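PDB 5AH5: leucine--trna ligase from Agrobacterium radiobacter, which probably joins L-leucine to tRNA(Leu) at the expense of ATP, as a class I aminoacyl-tRNA synthetase with an associated editing domain. Local coordinates for residues T152-D157 / Q188-I193; A166-D171 / A530-I535; Q413-S418 / R538-V543. All coordinates share one frame; numbering follows the deposited sequence.

Overall arrangement
The three contacts show how one buried framework can be built from different chemistry. Contacts 1 and 3 reach the same antiparallel sheet, through neighbouring strands 182-191 and 415-419, while contacts 2 and 3 both use helix 533-546, so contact 3 joins the sheet to the helix. Contact 1, mostly buried with Thr152 partly exposed, packs aliphatic groups round a phenylalanine ring, and contact 3 sets a tryptophan rim against a helix flank; the touching residues of contact 3 are all buried. Contact 2 is more mixed: a leucine methyl fills its tight part, whereas a water bridge spans its partly exposed side. Only contact 2 includes a residue of the ligand pocket, His533.

Contact 1. Residues T152-D157 / Q188-I193; sequences TYVYWD and QWFVDI
Phe190 meets Val154 and Thr152 with the far end of its ring, and the two contacts differ in direction. The methyl CG1 of Val154 lies 3.6 Å from Phe190 CZ, at the edge of the ring and near its plane. The methyl CG2 of Thr152 approaches the same CZ atom obliquely, at 3.7 Å, and reaches on to Phe190 CE2 at 4.0 Å. CZ is thus touched by two branched side chains from directions about a right angle apart, by van der Waals contact alone. Gln188 adds its aliphatic part more loosely, CG standing 4.3 Å from Val154 CG1.

The torsions explain which branch does the touching. Val154 places CG1 beside its backbone N (chi1 -62°), which turns this methyl to the ring. Phe190 likewise swings its ring to the side of its own N (chi1 -65°).

Strands 153-157 and 182-191 are antiparallel neighbours in a curled sheet, yet the residues in contact are not register partners: Val154 pairs through its backbone with Arg184, and Thr152 with Thr186. The chain turns a corner at Thr152; before it, strand 147-151 is the partner of strand 182-191, with Gln188 pairing with Asp150. Phe190 lies on that part, its ring reaching Thr152 at the corner and Val154 just after it.

Further out, Ser416 of strand 415-419 touches both Val154 and Phe190, and Val163 of strand 162-164 touches Val154 and Gln188. The buried amide of Gln188 is directed by a hydrogen bond from its OE1 to Ser418 OG, a hydroxyl that also bonds Trp189 N.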
loop_
_atom_site.group_PDB
_atom_site.type_symbol
_atom_site.label_atom_id
_atom_site.label_comp_id
_atom_site.label_asym_id
_atom_site.label_seq_id
_atom_site.Cartn_x
_atom_site.Cartn_y
_atom_site.Cartn_z
ATOM N N THR B 152 11.218 24.787 -15.489
ATOM C CA THR B 152 12.299 23.812 -15.616
ATOM C C THR B 152 11.837 22.570 -16.340
ATOM O O THR B 152 10.679 22.484 -16.804
ATOM C CB THR B 152 12.879 23.422 -14.230
ATOM O OG1 THR B 152 13.952 22.487 -14.410
ATOM C CG2 THR B 152 11.797 22.806 -13.323
ATOM N N TYR B 153 12.740 21.594 -16.445
ATOM C CA TYR B 153 12.438 20.395 -17.224
ATOM C C TYR B 153 11.489 19.445 -16.473
ATOM O O TYR B 153 11.672 19.175 -15.295
ATOM C CB TYR B 153 13.717 19.690 -17.672
ATOM C CG TYR B 153 14.369 20.434 -18.827
ATOM C CD1 TYR B 153 13.889 20.285 -20.140
ATOM C CD2 TYR B 153 15.448 21.322 -18.608
ATOM C CE1 TYR B 153 14.485 20.972 -21.210
ATOM C CE2 TYR B 153 16.041 22.017 -19.668
ATOM C CZ TYR B 153 15.560 21.832 -20.966
ATOM O OH TYR B 153 16.128 22.526 -22.015
ATOM N N VAL B 154 10.484 18.975 -17.186
ATOM C CA VAL B 154 9.486 18.036 -16.638
ATOM C C VAL B 154 9.163 17.029 -17.693
ATOM O O VAL B 154 9.430 17.269 -18.873
ATOM C CB VAL B 154 8.164 18.733 -16.214
ATOM C CG1 VAL B 154 8.420 19.740 -15.099
ATOM C CG2 VAL B 154 7.449 19.372 -17.380
ATOM N N TYR B 155 8.619 15.893 -17.272
ATOM C CA TYR B 155 8.173 14.884 -18.210
ATOM C C TYR B 155 6.886 15.286 -18.865
ATOM O O TYR B 155 6.014 15.839 -18.208
ATOM C CB TYR B 155 7.986 13.537 -17.498
ATOM C CG TYR B 155 9.285 12.974 -17.031
ATOM C CD1 TYR B 155 10.110 12.267 -17.903
ATOM C CD2 TYR B 155 9.729 13.195 -15.742
ATOM C CE1 TYR B 155 11.307 11.733 -17.475
ATOM C CE2 TYR B 155 10.935 12.699 -15.312
ATOM C CZ TYR B 155 11.719 11.963 -16.178
ATOM O OH TYR B 155 12.918 11.475 -15.739
ATOM N N TRP B 156 6.729 14.939 -20.142
ATOM C CA TRP B 156 5.572 15.298 -20.942
ATOM C C TRP B 156 5.117 14.063 -21.668
ATOM O O TRP B 156 5.914 13.444 -22.351
ATOM C CB TRP B 156 5.970 16.399 -21.945
ATOM C CG TRP B 156 4.934 16.673 -23.028
ATOM C CD1 TRP B 156 4.977 16.243 -24.318
ATOM C CD2 TRP B 156 3.704 17.425 -22.894
ATOM N NE1 TRP B 156 3.853 16.663 -24.993
ATOM C CE2 TRP B 156 3.060 17.394 -24.153
ATOM C CE3 TRP B 156 3.098 18.136 -21.836
ATOM C CZ2 TRP B 156 1.823 18.045 -24.389
ATOM C CZ3 TRP B 156 1.876 18.768 -22.055
ATOM C CH2 TRP B 156 1.241 18.715 -23.326
ATOM N N ASP B 157 3.859 13.695 -21.509
ATOM C CA ASP B 157 3.239 12.602 -22.242
ATOM C C ASP B 157 2.424 13.176 -23.430
ATOM O O ASP B 157 1.413 13.793 -23.223
ATOM C CB ASP B 157 2.345 11.798 -21.291
ATOM C CG ASP B 157 1.783 10.519 -21.888
ATOM O OD1 ASP B 157 1.449 10.484 -23.087
ATOM O OD2 ASP B 157 1.626 9.539 -21.112
ATOM N N GLN B 188 5.682 25.174 -14.069
ATOM C CA GLN B 188 4.827 24.142 -13.516
ATOM C C GLN B 188 4.881 24.221 -12.008
ATOM O O GLN B 188 5.789 24.888 -11.426
ATOM C CB GLN B 188 5.290 22.772 -13.975
ATOM C CG GLN B 188 5.169 22.501 -15.453
ATOM C CD GLN B 188 3.752 22.358 -15.958
ATOM O OE1 GLN B 188 2.861 21.807 -15.308
ATOM N NE2 GLN B 188 3.541 22.849 -17.155
ATOM N N TRP B 189 3.893 23.568 -11.382
ATOM C CA TRP B 189 3.839 23.470 -9.937
ATOM C C TRP B 189 4.510 22.175 -9.479
ATOM O O TRP B 189 4.396 21.113 -10.150
ATOM C CB TRP B 189 2.401 23.562 -9.407
ATOM C CG TRP B 189 1.817 24.923 -9.640
ATOM C CD1 TRP B 189 1.060 25.300 -10.688
ATOM C CD2 TRP B 189 1.938 26.073 -8.796
ATOM N NE1 TRP B 189 0.701 26.602 -10.566
ATOM C CE2 TRP B 189 1.230 27.110 -9.415
ATOM C CE3 TRP B 189 2.592 26.328 -7.582
ATOM C CZ2 TRP B 189 1.136 28.395 -8.857
ATOM C CZ3 TRP B 189 2.517 27.543 -7.021
ATOM C CH2 TRP B 189 1.790 28.611 -7.671
ATOM N N PHE B 190 5.176 22.290 -8.327
ATOM C CA PHE B 190 5.982 21.246 -7.720
ATOM C C PHE B 190 5.776 21.234 -6.212
ATOM O O PHE B 190 5.398 22.275 -5.613
ATOM C CB PHE B 190 7.459 21.556 -7.930
ATOM C CG PHE B 190 7.873 21.522 -9.341
ATOM C CD1 PHE B 190 8.271 20.345 -9.929
ATOM C CD2 PHE B 190 7.866 22.690 -10.106
ATOM C CE1 PHE B 190 8.666 20.326 -11.269
ATOM C CE2 PHE B 190 8.251 22.674 -11.406
ATOM C CZ PHE B 190 8.656 21.490 -11.999
ATOM N N VAL B 191 6.047 20.080 -5.597
ATOM C CA VAL B 191 6.232 20.001 -4.147
ATOM C C VAL B 191 7.662 19.571 -3.848
ATOM O O VAL B 191 8.203 18.663 -4.489
ATOM C CB VAL B 191 5.288 19.033 -3.448
ATOM C CG1 VAL B 191 5.087 19.486 -2.008
ATOM C CG2 VAL B 191 3.964 18.906 -4.171
ATOM N N ASP B 192 8.275 20.237 -2.868
ATOM C CA ASP B 192 9.674 19.999 -2.525
ATOM C C ASP B 192 9.850 18.721 -1.677
ATOM O O ASP B 192 10.145 18.779 -0.514
ATOM C CB ASP B 192 10.214 21.211 -1.771
ATOM C CG ASP B 192 11.722 21.178 -1.586
ATOM O OD1 ASP B 192 12.410 20.257 -2.088
ATOM O OD2 ASP B 192 12.218 22.086 -0.923
ATOM N N ILE B 193 9.623 17.578 -2.284
ATOM C CA ILE B 193 9.873 16.274 -1.650
ATOM C C ILE B 193 11.377 15.980 -1.391
ATOM O O ILE B 193 11.735 15.272 -0.424
ATOM C CB ILE B 193 9.193 15.176 -2.475
ATOM C CG1 ILE B 193 9.046 13.855 -1.691
ATOM C CG2 ILE B 193 9.900 14.970 -3.807
ATOM C CD1 ILE B 193 8.221 12.841 -2.464
#

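Contact 2. Residues A166-D171 / A530-I535. With LSS (5'-O-(L-leucylsulfamoyl)adenosine), chain I.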
loop_
_atom_site.group_PDB
_atom_site.type_symbol
_atom_site.label_atom_id
_atom_site.label_comp_id
_atom_site.label_asym_id
_atom_site.label_seq_id
_atom_site.Cartn_x
_atom_site.Cartn_y
_atom_site.Cartn_z
ATOM N N ALA B 166 7.745 12.280 -12.168
ATOM C CA ALA B 166 8.773 11.271 -12.434
ATOM C C ALA B 166 8.244 9.868 -12.057
ATOM O O ALA B 166 8.590 8.881 -12.703
ATOM C CB ALA B 166 10.046 11.593 -11.678
ATOM N N GLU B 167 7.350 9.782 -11.071
ATOM C CA GLU B 167 6.882 8.464 -10.576
ATOM C C GLU B 167 5.907 7.882 -11.530
ATOM O O GLU B 167 5.713 6.648 -11.504
ATOM C CB GLU B 167 6.244 8.587 -9.189
ATOM C CG GLU B 167 7.183 8.994 -8.063
ATOM C CD GLU B 167 7.803 10.360 -8.132
ATOM O OE1 GLU B 167 7.144 11.341 -8.648
ATOM O OE2 GLU B 167 8.968 10.458 -7.634
ATOM N N GLN B 168 5.320 8.730 -12.427
ATOM C CA GLN B 168 4.357 8.276 -13.417
ATOM C C GLN B 168 4.991 7.985 -14.782
ATOM O O GLN B 168 4.306 7.784 -15.778
ATOM C CB GLN B 168 3.214 9.300 -13.561
ATOM C CG GLN B 168 2.323 9.474 -12.336
ATOM C CD GLN B 168 1.519 10.793 -12.418
ATOM O OE1 GLN B 168 2.104 11.861 -12.540
ATOM N NE2 GLN B 168 0.216 10.708 -12.317
ATOM N N VAL B 169 6.294 7.911 -14.791
ATOM C CA VAL B 169 7.045 7.477 -15.941
ATOM C C VAL B 169 7.576 6.084 -15.601
ATOM O O VAL B 169 8.366 5.928 -14.676
ATOM C CB VAL B 169 8.232 8.426 -16.161
ATOM C CG1 VAL B 169 9.167 7.864 -17.228
ATOM C CG2 VAL B 169 7.715 9.816 -16.544
ATOM N N ILE B 170 7.116 5.072 -16.323
ATOM C CA ILE B 170 7.518 3.690 -16.024
ATOM C C ILE B 170 8.077 3.066 -17.318
ATOM O O ILE B 170 7.346 2.968 -18.320
ATOM C CB ILE B 170 6.319 2.878 -15.443
ATOM C CG1 ILE B 170 5.924 3.425 -14.072
ATOM C CG2 ILE B 170 6.668 1.404 -15.302
ATOM C CD1 ILE B 170 4.488 3.098 -13.699
ATOM N N ASP B 171 9.358 2.677 -17.288
ATOM C CA ASP B 171 10.065 2.067 -18.451
ATOM C C ASP B 171 10.074 3.081 -19.632
ATOM O O ASP B 171 9.761 2.741 -20.785
ATOM C CB ASP B 171 9.423 0.693 -18.824
ATOM C CG ASP B 171 10.271 -0.128 -19.837
ATOM O OD1 ASP B 171 11.524 0.018 -19.847
ATOM O OD2 ASP B 171 9.676 -0.915 -20.626
ATOM N N ALA B 530 4.154 1.221 -4.667
ATOM C CA ALA B 530 5.364 1.371 -3.880
ATOM C C ALA B 530 6.102 2.668 -4.112
ATOM O O ALA B 530 6.633 3.281 -3.165
ATOM C CB ALA B 530 6.288 0.181 -4.135
ATOM N N THR B 531 6.197 3.106 -5.362
ATOM C CA THR B 531 6.825 4.406 -5.583
ATOM C C THR B 531 5.850 5.361 -6.285
ATOM O O THR B 531 6.311 6.259 -6.977
ATOM C CB THR B 531 8.130 4.326 -6.371
ATOM O OG1 THR B 531 7.847 3.782 -7.644
ATOM C CG2 THR B 531 9.160 3.477 -5.634
ATOM N N LEU B 532 4.535 5.167 -6.072
ATOM C CA LEU B 532 3.510 6.204 -6.305
ATOM C C LEU B 532 2.885 6.593 -4.967
ATOM O O LEU B 532 3.498 7.301 -4.235
ATOM C CB LEU B 532 2.466 5.752 -7.341
ATOM C CG LEU B 532 3.027 5.680 -8.780
ATOM C CD1 LEU B 532 2.377 4.621 -9.627
ATOM C CD2 LEU B 532 2.925 7.010 -9.482
ATOM N N HIS B 533 1.685 6.127 -4.642
ATOM C CA HIS B 533 0.947 6.604 -3.486
ATOM C C HIS B 533 1.689 6.360 -2.151
ATOM O O HIS B 533 1.652 7.221 -1.258
ATOM C CB HIS B 533 -0.456 6.019 -3.501
ATOM C CG HIS B 533 -1.142 5.981 -2.156
ATOM N ND1 HIS B 533 -1.652 7.103 -1.546
ATOM C CD2 HIS B 533 -1.495 4.933 -1.357
ATOM C CE1 HIS B 533 -2.236 6.761 -0.403
ATOM N NE2 HIS B 533 -2.133 5.453 -0.251
ATOM N N LEU B 534 2.436 5.246 -2.032
ATOM C CA LEU B 534 3.142 4.925 -0.789
ATOM C C LEU B 534 4.341 5.825 -0.590
ATOM O O LEU B 534 4.776 5.993 0.521
ATOM C CB LEU B 534 3.559 3.409 -0.765
ATOM C CG LEU B 534 2.383 2.408 -0.741
ATOM C CD1 LEU B 534 2.760 0.951 -0.987
ATOM C CD2 LEU B 534 1.594 2.560 0.573
ATOM N N ILE B 535 4.923 6.413 -1.641
ATOM C CA ILE B 535 5.913 7.480 -1.394
ATOM C C ILE B 535 5.202 8.768 -1.035
ATOM O O ILE B 535 5.534 9.400 -0.066
ATOM C CB ILE B 535 6.749 7.807 -2.626
ATOM C CG1 ILE B 535 7.748 6.699 -2.876
ATOM C CG2 ILE B 535 7.519 9.130 -2.428
ATOM C CD1 ILE B 535 8.958 6.741 -1.970
HETATM C C1 LSS I . -5.969 2.564 -7.046
HETATM N N1 LSS I . -5.881 -8.164 -7.905
HETATM O O1 LSS I . -4.983 1.898 -7.270
HETATM S S1 LSS I . -7.462 0.905 -8.091
HETATM C C2 LSS I . -5.628 -7.720 -6.676
HETATM N N2 LSS I . -7.188 2.199 -7.397
HETATM O O2 LSS I . -4.004 -3.126 -5.878
HETATM N N3 LSS I . -5.808 -6.433 -6.306
HETATM O O3 LSS I . -5.008 -1.857 -3.645
HETATM C C4 LSS I . -6.275 -5.558 -7.228
HETATM N N4 LSS I . -7.029 4.749 -6.458
HETATM O O4 LSS I . -7.513 -2.691 -5.622
HETATM C C5 LSS I . -6.471 -5.945 -8.548
HETATM O O5 LSS I . -7.050 -0.277 -7.100
HETATM C C6 LSS I . -6.245 -7.267 -8.890
HETATM N N6 LSS I . -6.495 -7.664 -10.165
HETATM C C7 LSS I . -4.950 5.026 -4.157
HETATM N N7 LSS I . -6.881 -4.853 -9.243
HETATM C C8 LSS I . -6.887 -3.791 -8.392
HETATM C C9 LSS I . -5.295 3.757 -4.940
HETATM N N9 LSS I . -6.543 -4.245 -7.158
HETATM C CA LSS I . -5.810 3.902 -6.384
HETATM C C10 LSS I . -3.693 5.662 -4.773
HETATM C C11 LSS I . -4.808 4.642 -2.641
HETATM O O1A LSS I . -6.752 0.575 -9.336
HETATM C C21 LSS I . -6.374 -3.471 -5.944
HETATM C C22 LSS I . -5.246 -2.504 -6.047
HETATM C C23 LSS I . -5.562 -1.495 -4.940
HETATM C C24 LSS I . -7.077 -1.521 -4.959
HETATM C C25 LSS I . -7.675 -0.412 -5.827
HETATM O O2A LSS I . -8.878 0.677 -8.284
HETATM O O HOH W 1 6.790 4.652 -10.212
#
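Leu532 carries the tight part of this contact with a single methyl. Its CD2 sits 3.7 Å from Glu167 CB and 3.8 Å from Gln168 CG, and the carbonyl O of Glu167 lies 3.5 Å from that same CD2. Glu167 also presses its CG close to Thr531 O, at 3.1 Å. A turn about the CB-CG bond (chi2 65°) then carries the carboxylate off to Tyr536 OH and Trp221 NE1.

The partly exposed side is held differently. The hydroxyl of Thr531 reaches Glu167 through a water, which donates to Glu167 O at 2.6 Å and is hydrogen-bonded to Thr531 OG1 at 2.9 Å.

Past Leu532, which occupies the N-cap position of helix 533-546, His533 turns to the bound leucyl-adenylate analogue. Its CB is 3.5 Å from the leucyl methyl C10, and methyl C11 lies over one ring face, while NE2 is hydrogen-bonded to Tyr523 OH.

Around the contact, helix 212-222 covers Ala530 and Thr531 with Ile217, Phe490 of helix 489-492 packs on Gln168, Leu532 and His533, and Tyr155 of strand 153-157 touches Ala166 and Val169.

Contact 3. Residues Q413-S418 / R538-V543; sequences QNWSIS and RFITKV
Strand 415-416 and helix 538-543 stand well apart, the nearest CA atoms, those of Trp415 and Phe539, being 10.6 Å from each other, so that large side chains must bridge the gap. Trp415 does most of the reaching. A chi1 of -178° puts its CG anti to the backbone N, and chi2 of 14° then turns the rim of the six-membered ring to the helix. Two atoms of this rim do the work. CE3 meets Phe539 CE2 at 3.9 Å, each atom close to the plane of the other ring, so the aromatic pair touches edge against edge and is not stacked. The neighbouring CZ3 lies 3.9 Å from Phe539 CD2 and 4.0 Å from Ile540 CG1, the latter again near the indole plane, and the side chains of Trp415 and Ile540 cross at about a right angle.

Consecutive residues of one helical turn thus share a single tryptophan rim. No hydrogen bond passes between the segments; the interface is small and wholly apolar, with 95 Å² buried. The indole is also supported from its own strand, Ile417 CG2 resting 3.5 Å above one face. Val491 of helix 489-492 packs on both Trp415 and Ile417, while Val191 of strand 182-191 touches both Trp415 and Phe539. Lys542, on the same helix, forms salt bridges with Asp203, Asp553 and Glu554.

The side chain of Trp415 is about 10 Å from the bound leucyl-adenylate analogue, and the contact is apolar packing. Helix 533-546 is the connection between parallel strands 520-524 and 556-560, a beta-alpha-beta crossover of the nucleotide-binding fold of class I synthetases, and Trp415 joins the flank of that helix to the adjoining antiparallel sheet.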
loop_
_atom_site.group_PDB
_atom_site.type_symbol
_atom_site.label_atom_id
_atom_site.label_comp_id
_atom_site.label_asym_id
_atom_site.label_seq_id
_atom_site.Cartn_x
_atom_site.Cartn_y
_atom_site.Cartn_z
ATOM N N GLN B 413 13.315 13.098 -7.848
ATOM C CA GLN B 413 13.038 14.438 -8.422
ATOM C C GLN B 413 11.894 15.120 -7.644
ATOM O O GLN B 413 10.969 14.459 -7.125
ATOM C CB GLN B 413 12.639 14.285 -9.854
ATOM C CG GLN B 413 13.687 13.561 -10.666
ATOM C CD GLN B 413 13.266 13.410 -12.096
ATOM O OE1 GLN B 413 12.429 14.176 -12.579
ATOM N NE2 GLN B 413 13.812 12.410 -12.787
ATOM N N ASN B 414 11.921 16.436 -7.568
ATOM C CA ASN B 414 10.769 17.126 -7.014
ATOM C C ASN B 414 9.519 16.809 -7.817
ATOM O O ASN B 414 9.577 16.486 -9.008
ATOM C CB ASN B 414 11.027 18.597 -6.774
ATOM C CG ASN B 414 11.717 18.849 -5.430
ATOM O OD1 ASN B 414 11.788 17.979 -4.562
ATOM N ND2 ASN B 414 12.170 20.056 -5.228
ATOM N N TRP B 415 8.404 16.794 -7.099
ATOM C CA TRP B 415 7.144 16.233 -7.560
ATOM C C TRP B 415 6.310 17.274 -8.355
ATOM O O TRP B 415 5.735 18.179 -7.735
ATOM C CB TRP B 415 6.408 15.859 -6.295
ATOM C CG TRP B 415 5.072 15.206 -6.452
ATOM C CD1 TRP B 415 4.553 14.672 -7.563
ATOM C CD2 TRP B 415 4.129 15.013 -5.419
ATOM N NE1 TRP B 415 3.293 14.169 -7.297
ATOM C CE2 TRP B 415 3.025 14.370 -5.975
ATOM C CE3 TRP B 415 4.114 15.327 -4.061
ATOM C CZ2 TRP B 415 1.927 14.006 -5.233
ATOM C CZ3 TRP B 415 3.004 14.982 -3.310
ATOM C CH2 TRP B 415 1.920 14.317 -3.913
ATOM N N SER B 416 6.225 17.112 -9.680
ATOM C CA SER B 416 5.267 17.829 -10.547
ATOM C C SER B 416 3.857 17.406 -10.269
ATOM O O SER B 416 3.520 16.237 -10.508
ATOM C CB SER B 416 5.401 17.472 -12.035
ATOM O OG SER B 416 6.667 17.729 -12.482
ATOM N N ILE B 417 3.026 18.368 -9.903
ATOM C CA ILE B 417 1.611 18.165 -9.601
ATOM C C ILE B 417 0.631 18.836 -10.538
ATOM O O ILE B 417 -0.544 18.467 -10.555
ATOM C CB ILE B 417 1.264 18.502 -8.132
ATOM C CG1 ILE B 417 1.670 19.933 -7.743
ATOM C CG2 ILE B 417 1.979 17.498 -7.241
ATOM C CD1 ILE B 417 1.025 20.446 -6.464
ATOM N N SER B 418 1.099 19.773 -11.342
ATOM C CA SER B 418 0.234 20.446 -12.290
ATOM C C SER B 418 0.037 19.643 -13.573
ATOM O O SER B 418 0.981 19.133 -14.166
ATOM C CB SER B 418 0.681 21.888 -12.548
ATOM O OG SER B 418 2.075 22.043 -12.731
ATOM N N ARG B 538 3.541 9.038 2.472
ATOM C CA ARG B 538 4.500 9.189 3.556
ATOM C C ARG B 538 5.037 10.622 3.553
ATOM O O ARG B 538 5.179 11.236 4.608
ATOM C CB ARG B 538 5.634 8.172 3.477
ATOM C CG ARG B 538 5.168 6.724 3.613
ATOM C CD ARG B 538 6.370 5.777 3.421
ATOM N NE ARG B 538 7.349 6.106 4.472
ATOM C CZ ARG B 538 8.647 6.374 4.307
ATOM N NH1 ARG B 538 9.265 6.245 3.135
ATOM N NH2 ARG B 538 9.352 6.732 5.376
ATOM N N PHE B 539 5.312 11.164 2.373
ATOM C CA PHE B 539 5.842 12.524 2.285
ATOM C C PHE B 539 4.846 13.568 2.851
ATOM O O PHE B 539 5.196 14.430 3.658
ATOM C CB PHE B 539 6.217 12.850 0.829
ATOM C CG PHE B 539 6.407 14.318 0.558
ATOM C CD1 PHE B 539 7.279 15.073 1.322
ATOM C CD2 PHE B 539 5.717 14.940 -0.474
ATOM C CE1 PHE B 539 7.478 16.425 1.070
ATOM C CE2 PHE B 539 5.887 16.304 -0.723
ATOM C CZ PHE B 539 6.776 17.043 0.048
ATOM N N ILE B 540 3.592 13.437 2.488
ATOM C CA ILE B 540 2.608 14.480 2.847
ATOM C C ILE B 540 2.283 14.353 4.329
ATOM O O ILE B 540 1.968 15.366 4.970
ATOM C CB ILE B 540 1.376 14.469 1.890
ATOM C CG1 ILE B 540 1.783 15.057 0.534
ATOM C CG2 ILE B 540 0.142 15.186 2.419
ATOM C CD1 ILE B 540 2.305 16.464 0.571
ATOM N N THR B 541 2.442 13.142 4.894
ATOM C CA THR B 541 2.203 12.952 6.334
ATOM C C THR B 541 3.241 13.703 7.158
ATOM O O THR B 541 2.915 14.426 8.102
ATOM C CB THR B 541 2.057 11.462 6.659
ATOM O OG1 THR B 541 0.886 10.965 5.970
ATOM C CG2 THR B 541 1.893 11.230 8.202
ATOM N N LYS B 542 4.486 13.636 6.723
ATOM C CA LYS B 542 5.557 14.361 7.385
ATOM C C LYS B 542 5.372 15.867 7.253
ATOM O O LYS B 542 5.561 16.615 8.192
ATOM C CB LYS B 542 6.898 13.905 6.795
ATOM C CG LYS B 542 7.137 12.393 7.041
ATOM C CD LYS B 542 8.522 11.961 6.680
ATOM C CE LYS B 542 8.745 10.447 6.816
ATOM N NZ LYS B 542 8.349 9.907 8.157
ATOM N N VAL B 543 5.009 16.314 6.074
ATOM C CA VAL B 543 4.736 17.730 5.844
ATOM C C VAL B 543 3.628 18.190 6.798
ATOM O O VAL B 543 3.818 19.158 7.512
ATOM C CB VAL B 543 4.374 18.022 4.357
ATOM C CG1 VAL B 543 3.876 19.453 4.202
ATOM C CG2 VAL B 543 5.572 17.809 3.487
#